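(S)-imine reductase (Streptomyces sp. GF3546, PDB 4OQY) is an S-selective imine reductase that probably reduces imines with NADPH held by its Rossmann-type domain. Local coordinates at residues Ala17-Asn20 and Thr21-Asn25; Asn193-Ser196 and Ala197-Leu201; Ser279-Ile282 and Glu283-Lys286. All coordinates share one frame; numbering follows the deposited sequence.

Interaction 1: Ala17-Asn20 and Thr21-Asn25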
loop_
_atom_site.group_PDB
_atom_site.type_symbol
_atom_site.label_atom_id
_atom_site.label_comp_id
_atom_site.label_asym_id
_atom_site.label_seq_id
_atom_site.Cartn_x
_atom_site.Cartn_y
_atom_site.Cartn_z
ATOM N N ALA B 17 14.108 -13.965 19.736
ATOM C CA ALA B 17 13.249 -12.970 20.378
ATOM C C ALA B 17 12.227 -13.612 21.310
ATOM O O ALA B 17 11.941 -13.114 22.405
ATOM C CB ALA B 17 12.540 -12.136 19.311
ATOM N N MET B 18 11.659 -14.727 20.864
ATOM C CA MET B 18 10.647 -15.412 21.658
ATOM C C MET B 18 11.246 -15.986 22.936
ATOM O O MET B 18 10.671 -15.859 24.022
ATOM C CB MET B 18 9.980 -16.529 20.829
ATOM C CG MET B 18 9.110 -15.986 19.717
ATOM S SD MET B 18 8.453 -17.281 18.629
ATOM C CE MET B 18 7.608 -16.227 17.479
ATOM N N VAL B 19 12.399 -16.635 22.797
ATOM C CA VAL B 19 13.066 -17.221 23.957
ATOM C C VAL B 19 13.397 -16.093 24.950
ATOM O O VAL B 19 13.078 -16.213 26.123
ATOM C CB VAL B 19 14.325 -18.042 23.571
ATOM C CG1 VAL B 19 15.060 -18.493 24.823
ATOM C CG2 VAL B 19 13.951 -19.261 22.720
ATOM N N ASN B 20 13.997 -15.009 24.459
ATOM C CA ASN B 20 14.404 -13.884 25.334
ATOM C C ASN B 20 13.219 -13.322 26.071
ATOM O O ASN B 20 13.289 -13.043 27.257
ATOM C CB ASN B 20 15.079 -12.767 24.534
ATOM C CG ASN B 20 16.532 -13.081 24.197
ATOM O OD1 ASN B 20 16.947 -12.994 23.039
ATOM N ND2 ASN B 20 17.317 -13.419 25.212
ATOM N N THR B 21 12.117 -13.188 25.351
ATOM C CA THR B 21 10.891 -12.686 25.931
ATOM C C THR B 21 10.315 -13.636 26.995
ATOM O O THR B 21 9.863 -13.184 28.073
ATOM C CB THR B 21 9.865 -12.387 24.837
ATOM O OG1 THR B 21 10.368 -11.319 24.026
ATOM C CG2 THR B 21 8.543 -11.980 25.446
ATOM N N PHE B 22 10.331 -14.936 26.707
ATOM C CA PHE B 22 9.897 -15.932 27.697
ATOM C C PHE B 22 10.758 -15.877 28.970
ATOM O O PHE B 22 10.241 -15.902 30.103
ATOM C CB PHE B 22 9.935 -17.362 27.097
ATOM C CG PHE B 22 8.713 -17.755 26.288
ATOM C CD1 PHE B 22 7.439 -17.524 26.765
ATOM C CD2 PHE B 22 8.856 -18.462 25.094
ATOM C CE1 PHE B 22 6.331 -17.902 26.045
ATOM C CE2 PHE B 22 7.744 -18.862 24.367
ATOM C CZ PHE B 22 6.483 -18.589 24.844
ATOM N N LEU B 23 12.072 -15.787 28.781
ATOM C CA LEU B 23 12.998 -15.713 29.898
ATOM C C LEU B 23 12.839 -14.415 30.690
ATOM O O LEU B 23 12.824 -14.447 31.911
ATOM C CB LEU B 23 14.439 -15.810 29.413
ATOM C CG LEU B 23 14.846 -17.163 28.852
ATOM C CD1 LEU B 23 16.225 -17.033 28.248
ATOM C CD2 LEU B 23 14.815 -18.223 29.942
ATOM N N ASP B 24 12.693 -13.288 29.994
ATOM C CA ASP B 24 12.413 -11.983 30.646
ATOM C C ASP B 24 11.232 -12.046 31.586
ATOM O O ASP B 24 11.187 -11.337 32.597
ATOM C CB ASP B 24 12.105 -10.908 29.603
ATOM C CG ASP B 24 13.337 -10.489 28.792
ATOM O OD1 ASP B 24 14.467 -10.869 29.138
ATOM O OD2 ASP B 24 13.172 -9.762 27.795
ATOM N N ASN B 25 10.261 -12.887 31.246
ATOM C CA ASN B 25 9.052 -13.003 32.041
ATOM C C ASN B 25 9.042 -14.186 33.014
ATOM O O ASN B 25 8.003 -14.518 33.560
ATOM C CB ASN B 25 7.823 -13.045 31.120
ATOM C CG ASN B 25 7.546 -11.711 30.437
ATOM O OD1 ASN B 25 7.974 -11.461 29.303
ATOM N ND2 ASN B 25 6.849 -10.832 31.142
#

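Interaction 2: Asn193-Ser196 and Ala197-Leu201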
loop_
_atom_site.group_PDB
_atom_site.type_symbol
_atom_site.label_atom_id
_atom_site.label_comp_id
_atom_site.label_asym_id
_atom_site.label_seq_id
_atom_site.Cartn_x
_atom_site.Cartn_y
_atom_site.Cartn_z
ATOM N N ASN B 193 12.749 9.970 -14.052
ATOM C CA ASN B 193 12.361 11.371 -14.301
ATOM C C ASN B 193 13.354 12.343 -13.677
ATOM O O ASN B 193 13.058 13.525 -13.517
ATOM C CB ASN B 193 10.955 11.653 -13.750
ATOM C CG ASN B 193 9.851 11.190 -14.683
ATOM O OD1 ASN B 193 9.450 11.915 -15.594
ATOM N ND2 ASN B 193 9.360 9.976 -14.470
ATOM N N GLY B 194 14.532 11.845 -13.314
ATOM C CA GLY B 194 15.592 12.678 -12.757
ATOM C C GLY B 194 15.462 13.072 -11.295
ATOM O O GLY B 194 16.135 13.999 -10.842
ATOM N N VAL B 195 14.605 12.385 -10.547
ATOM C CA VAL B 195 14.475 12.629 -9.111
ATOM C C VAL B 195 15.114 11.471 -8.362
ATOM O O VAL B 195 14.706 10.319 -8.529
ATOM C CB VAL B 195 13.005 12.798 -8.688
ATOM C CG1 VAL B 195 12.900 13.180 -7.217
ATOM C CG2 VAL B 195 12.333 13.844 -9.563
ATOM N N SER B 196 16.101 11.799 -7.529
ATOM C CA SER B 196 16.854 10.797 -6.807
ATOM C C SER B 196 15.976 10.141 -5.776
ATOM O O SER B 196 15.037 10.743 -5.258
ATOM C CB SER B 196 18.047 11.419 -6.096
ATOM O OG SER B 196 17.620 12.045 -4.903
ATOM N N ALA B 197 16.308 8.893 -5.477
ATOM C CA ALA B 197 15.532 8.097 -4.543
ATOM C C ALA B 197 15.530 8.772 -3.185
ATOM O O ALA B 197 14.525 8.751 -2.490
ATOM C CB ALA B 197 16.076 6.673 -4.455
ATOM N N LYS B 198 16.629 9.422 -2.824
ATOM C CA LYS B 198 16.695 10.057 -1.519
ATOM C C LYS B 198 15.854 11.329 -1.445
ATOM O O LYS B 198 15.258 11.622 -0.409
ATOM C CB LYS B 198 18.152 10.280 -1.089
ATOM C CG LYS B 198 18.818 11.588 -1.479
ATOM C CD LYS B 198 20.327 11.492 -1.251
ATOM C CE LYS B 198 21.133 12.366 -2.205
ATOM N NZ LYS B 198 21.335 13.747 -1.687
ATOM N N GLU B 199 15.768 12.064 -2.543
ATOM C CA GLU B 199 14.879 13.217 -2.590
ATOM C C GLU B 199 13.396 12.793 -2.600
ATOM O O GLU B 199 12.550 13.428 -1.969
ATOM C CB GLU B 199 15.202 14.080 -3.807
ATOM C CG GLU B 199 14.259 15.258 -4.011
ATOM C CD GLU B 199 14.744 16.232 -5.074
ATOM O OE1 GLU B 199 15.961 16.256 -5.375
ATOM O OE2 GLU B 199 13.908 17.006 -5.588
ATOM N N LEU B 200 13.073 11.719 -3.309
ATOM C CA LEU B 200 11.678 11.247 -3.358
ATOM C C LEU B 200 11.266 10.431 -2.126
ATOM O O LEU B 200 10.084 10.366 -1.784
ATOM C CB LEU B 200 11.457 10.405 -4.617
ATOM C CG LEU B 200 10.027 10.027 -4.986
ATOM C CD1 LEU B 200 9.127 11.238 -5.189
ATOM C CD2 LEU B 200 10.077 9.200 -6.257
ATOM N N LEU B 201 12.250 9.820 -1.459
ATOM C CA LEU B 201 11.993 8.902 -0.336
ATOM C C LEU B 201 10.979 9.410 0.720
ATOM O O LEU B 201 10.016 8.711 1.008
ATOM C CB LEU B 201 13.308 8.483 0.351
ATOM C CG LEU B 201 13.248 7.128 1.061
ATOM C CD1 LEU B 201 13.164 5.979 0.050
ATOM C CD2 LEU B 201 14.441 6.930 1.986
#

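Interaction 3: Ser279-Ile282 and Glu283-Lys286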
loop_
_atom_site.group_PDB
_atom_site.type_symbol
_atom_site.label_atom_id
_atom_site.label_comp_id
_atom_site.label_asym_id
_atom_site.label_seq_id
_atom_site.Cartn_x
_atom_site.Cartn_y
_atom_site.Cartn_z
ATOM N N SER B 279 -15.718 -0.669 -4.315
ATOM C CA SER B 279 -15.743 -1.929 -3.654
ATOM C C SER B 279 -16.302 -3.030 -4.558
ATOM O O SER B 279 -16.151 -4.191 -4.231
ATOM C CB SER B 279 -16.578 -1.851 -2.397
ATOM O OG SER B 279 -17.932 -1.644 -2.706
ATOM N N SER B 280 -16.957 -2.669 -5.667
ATOM C CA SER B 280 -17.405 -3.669 -6.656
ATOM C C SER B 280 -16.213 -4.500 -7.169
ATOM O O SER B 280 -16.383 -5.616 -7.691
ATOM C CB SER B 280 -18.166 -2.989 -7.805
ATOM O OG SER B 280 -17.308 -2.232 -8.637
ATOM N N LEU B 281 -15.000 -3.975 -6.983
ATOM C CA LEU B 281 -13.794 -4.694 -7.363
ATOM C C LEU B 281 -13.597 -5.989 -6.571
ATOM O O LEU B 281 -12.946 -6.900 -7.055
ATOM C CB LEU B 281 -12.558 -3.793 -7.268
ATOM C CG LEU B 281 -12.490 -2.697 -8.340
ATOM C CD1 LEU B 281 -11.428 -1.661 -8.008
ATOM C CD2 LEU B 281 -12.266 -3.304 -9.711
ATOM N N ILE B 282 -14.171 -6.075 -5.373
ATOM C CA ILE B 282 -14.130 -7.313 -4.596
ATOM C C ILE B 282 -14.778 -8.443 -5.406
ATOM O O ILE B 282 -14.240 -9.547 -5.465
ATOM C CB ILE B 282 -14.829 -7.163 -3.231
ATOM C CG1 ILE B 282 -14.116 -6.098 -2.372
ATOM C CG2 ILE B 282 -14.816 -8.481 -2.482
ATOM C CD1 ILE B 282 -14.894 -5.652 -1.155
ATOM N N GLU B 283 -15.883 -8.134 -6.083
ATOM C CA GLU B 283 -16.570 -9.106 -6.981
ATOM C C GLU B 283 -15.702 -9.556 -8.134
ATOM O O GLU B 283 -15.692 -10.727 -8.498
ATOM C CB GLU B 283 -17.839 -8.521 -7.612
ATOM C CG GLU B 283 -18.856 -7.940 -6.659
ATOM C CD GLU B 283 -19.184 -8.891 -5.537
ATOM O OE1 GLU B 283 -19.534 -10.054 -5.830
ATOM O OE2 GLU B 283 -19.074 -8.466 -4.360
ATOM N N VAL B 284 -14.991 -8.618 -8.731
ATOM C CA VAL B 284 -14.076 -8.927 -9.803
ATOM C C VAL B 284 -12.979 -9.871 -9.315
ATOM O O VAL B 284 -12.555 -10.764 -10.027
ATOM C CB VAL B 284 -13.428 -7.649 -10.343
ATOM C CG1 VAL B 284 -12.435 -7.973 -11.448
ATOM C CG2 VAL B 284 -14.498 -6.672 -10.814
ATOM N N LEU B 285 -12.499 -9.657 -8.098
ATOM C CA LEU B 285 -11.372 -10.441 -7.612
ATOM C C LEU B 285 -11.739 -11.809 -7.054
ATOM O O LEU B 285 -10.864 -12.602 -6.761
ATOM C CB LEU B 285 -10.594 -9.635 -6.559
ATOM C CG LEU B 285 -9.925 -8.363 -7.095
ATOM C CD1 LEU B 285 -9.371 -7.535 -5.948
ATOM C CD2 LEU B 285 -8.823 -8.645 -8.106
ATOM N N LYS B 286 -13.024 -12.079 -6.896
ATOM C CA LYS B 286 -13.471 -13.350 -6.332
ATOM C C LYS B 286 -13.227 -14.549 -7.243
ATOM O O LYS B 286 -13.184 -15.662 -6.744
ATOM C CB LYS B 286 -14.944 -13.274 -5.969
ATOM C CG LYS B 286 -15.202 -12.337 -4.815
ATOM C CD LYS B 286 -16.645 -12.473 -4.417
ATOM C CE LYS B 286 -16.890 -11.729 -3.135
ATOM N NZ LYS B 286 -18.210 -11.047 -3.174
#

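Interaction 1: Ala17-Asn20 and Thr21-Asn25
Val19 and Leu23 lie side by side on one flank of helix 13-24, pointing the same way, and meet through Val19 CG1 and Leu23 CD1 at 3.9 Å. Val19 places CG1 opposite its own nitrogen (chi1 174°), which sends this methyl along the helix toward Leu23. Met18 O approaches the Phe22 ring obliquely, 3.3 Å from Phe22 CD2. On another side of the cylinder, Thr21 OG1 turns back to within 2.9 Å of Ala17 O. Separately, the backbone Thr21 N donates a hydrogen bond to Ala17 O.

Behind these side chains stands the regular i to i+4 bonding of an alpha helix. Phe22 N donates to Met18 O at 2.9 Å, Leu23 N to Val19 O at 2.9 Å, and Asp24 N to Asn20 O at 2.8 Å. Asn20 O also receives a bond from Arg45, whose guanidinium group forms a salt bridge with Asp24 as well, so one arginine ties both the carbonyl and the acid near the helix end. The helical path stops at Asn25, although Asn25 N still reaches Thr21 O at 3.2 Å.

This is the first helix of a Rossmann-type beta-alpha-beta unit, following the glycine-rich turn. Val19 adjoins Leu11 and Met18 adjoins Met14, both residues that bind NADPH. The buried flank is pressed against the sheet: Val19 and Phe22 rest on Val8 of strand 6-9 and, with Leu23, on Val29 of strand 29-32, while Leu42 of helix 40-44 touches Val19 and Asn20.

Interaction 2: Asn193-Ser196 and Ala197-Leu201
Ser196 OG accepts the backbone N-H of Glu199 at 3.0 Å, a nearly straight bond with an N-H...O angle of 159°. The hydroxyl gets there because Ser196 sets it between its own nitrogen and carbonyl carbon (chi1 79°), folding OG back over the first turn of the following helix. A second hydrogen bond leaves the same residue: Leu200 N donates to Ser196 O at 2.9 Å and closes the first i to i+4 turn. Ser196 thus uses both its side-chain and its main-chain oxygen to satisfy amides at the start of helix 197-207.

Such an N-cap is a textbook way to begin a helix, and here it comes immediately after a textbook way to end one. Gly194, at a positive phi of 78°, is the C-prime residue of a Schellman motif that finishes the long helix 163-192, and Val195 links the two within the C-terminal domain.

Among the apolar contacts, Val195 and Leu200 form a hydrophobic staple across the cap. Val195 CG1, in the position before the N-cap, touches Leu200 CB at 4.1 Å, the two side chains meeting at about a right angle. As an added contact, the same Val195 CG1 lies 4.1 Å from Glu199 CG, where the extended glutamate crosses it. Thr186 of helix 163-192 packs against Leu200.

Met167 of the second subunit packs on Val195, and Tyr168 of that subunit on Glu199 and Leu200, while Glu199 OE2 makes a long, weak ion pair with Arg158 of the same neighbouring chain.

Interaction 3: Ser279-Ile282 and Glu283-Lys286
Lys286 runs past the carbonyl of Ile282 to end in a salt bridge with Glu283, Lys286 NZ lying 3.0 Å from Glu283 OE2. This is an i to i+3 ion pair between Glu283 of the short helix 281-285 and Lys286, close to the end of the chain. The ammonium group comes to the syn side of OE2, 33° out of the carboxylate plane, and makes a second, weak bond to Glu283 OE1 at 3.1 Å. Glu283 bends at its second torsion (chi2 -50°), curling the carboxylate toward the lysine instead of extending away.

Of the backbone bonds between 279-282 and 283-286, Leu285 N to Leu281 O at 3.0 Å is the firm one, whereas Ser280 O is shared by two weak donors, Glu283 N and Val284 N.

The chain of Lys286 approaches the carbonyl oxygen tightly, with Lys286 CG 3.0 Å from Ile282 O, while the apolar contact is carried by Lys286 CE, 3.9 Å from Ile282 CG2. With an alanine in place of Lys286, the Glu283 carboxylate would probably lose its charged mate and turn more freely, and the Ile282 methyl would lose some of its cover.

Leu281 and Leu285 touch Ile264 of helix 256-270, while Tyr184 and Gln185 of the second subunit meet Ile282 and Leu285. Leu281 and Val284 stand side by side, with Leu281 CD2 4.2 Å from Val284 CG2.

In the fold
The three contacts illustrate how helices are stabilised locally in the nucleotide-binding domain and in the C-terminal domain. Interaction 1 belongs to the former and is the one beside residues that bind NADPH; no cofactor is bound to this chain in the model. Interactions 2 and 3 lie in the C-terminal helical domain, away from those residues, and both touch the second subunit. The centre of interaction 1 is about 41 Å from that of interaction 2 and about 43 Å from that of interaction 3, on the opposite side of the chain's centre from the latter. Interactions 2 and 3 are themselves about 34 Å apart between centres, marking separate places where the dimer partner packs.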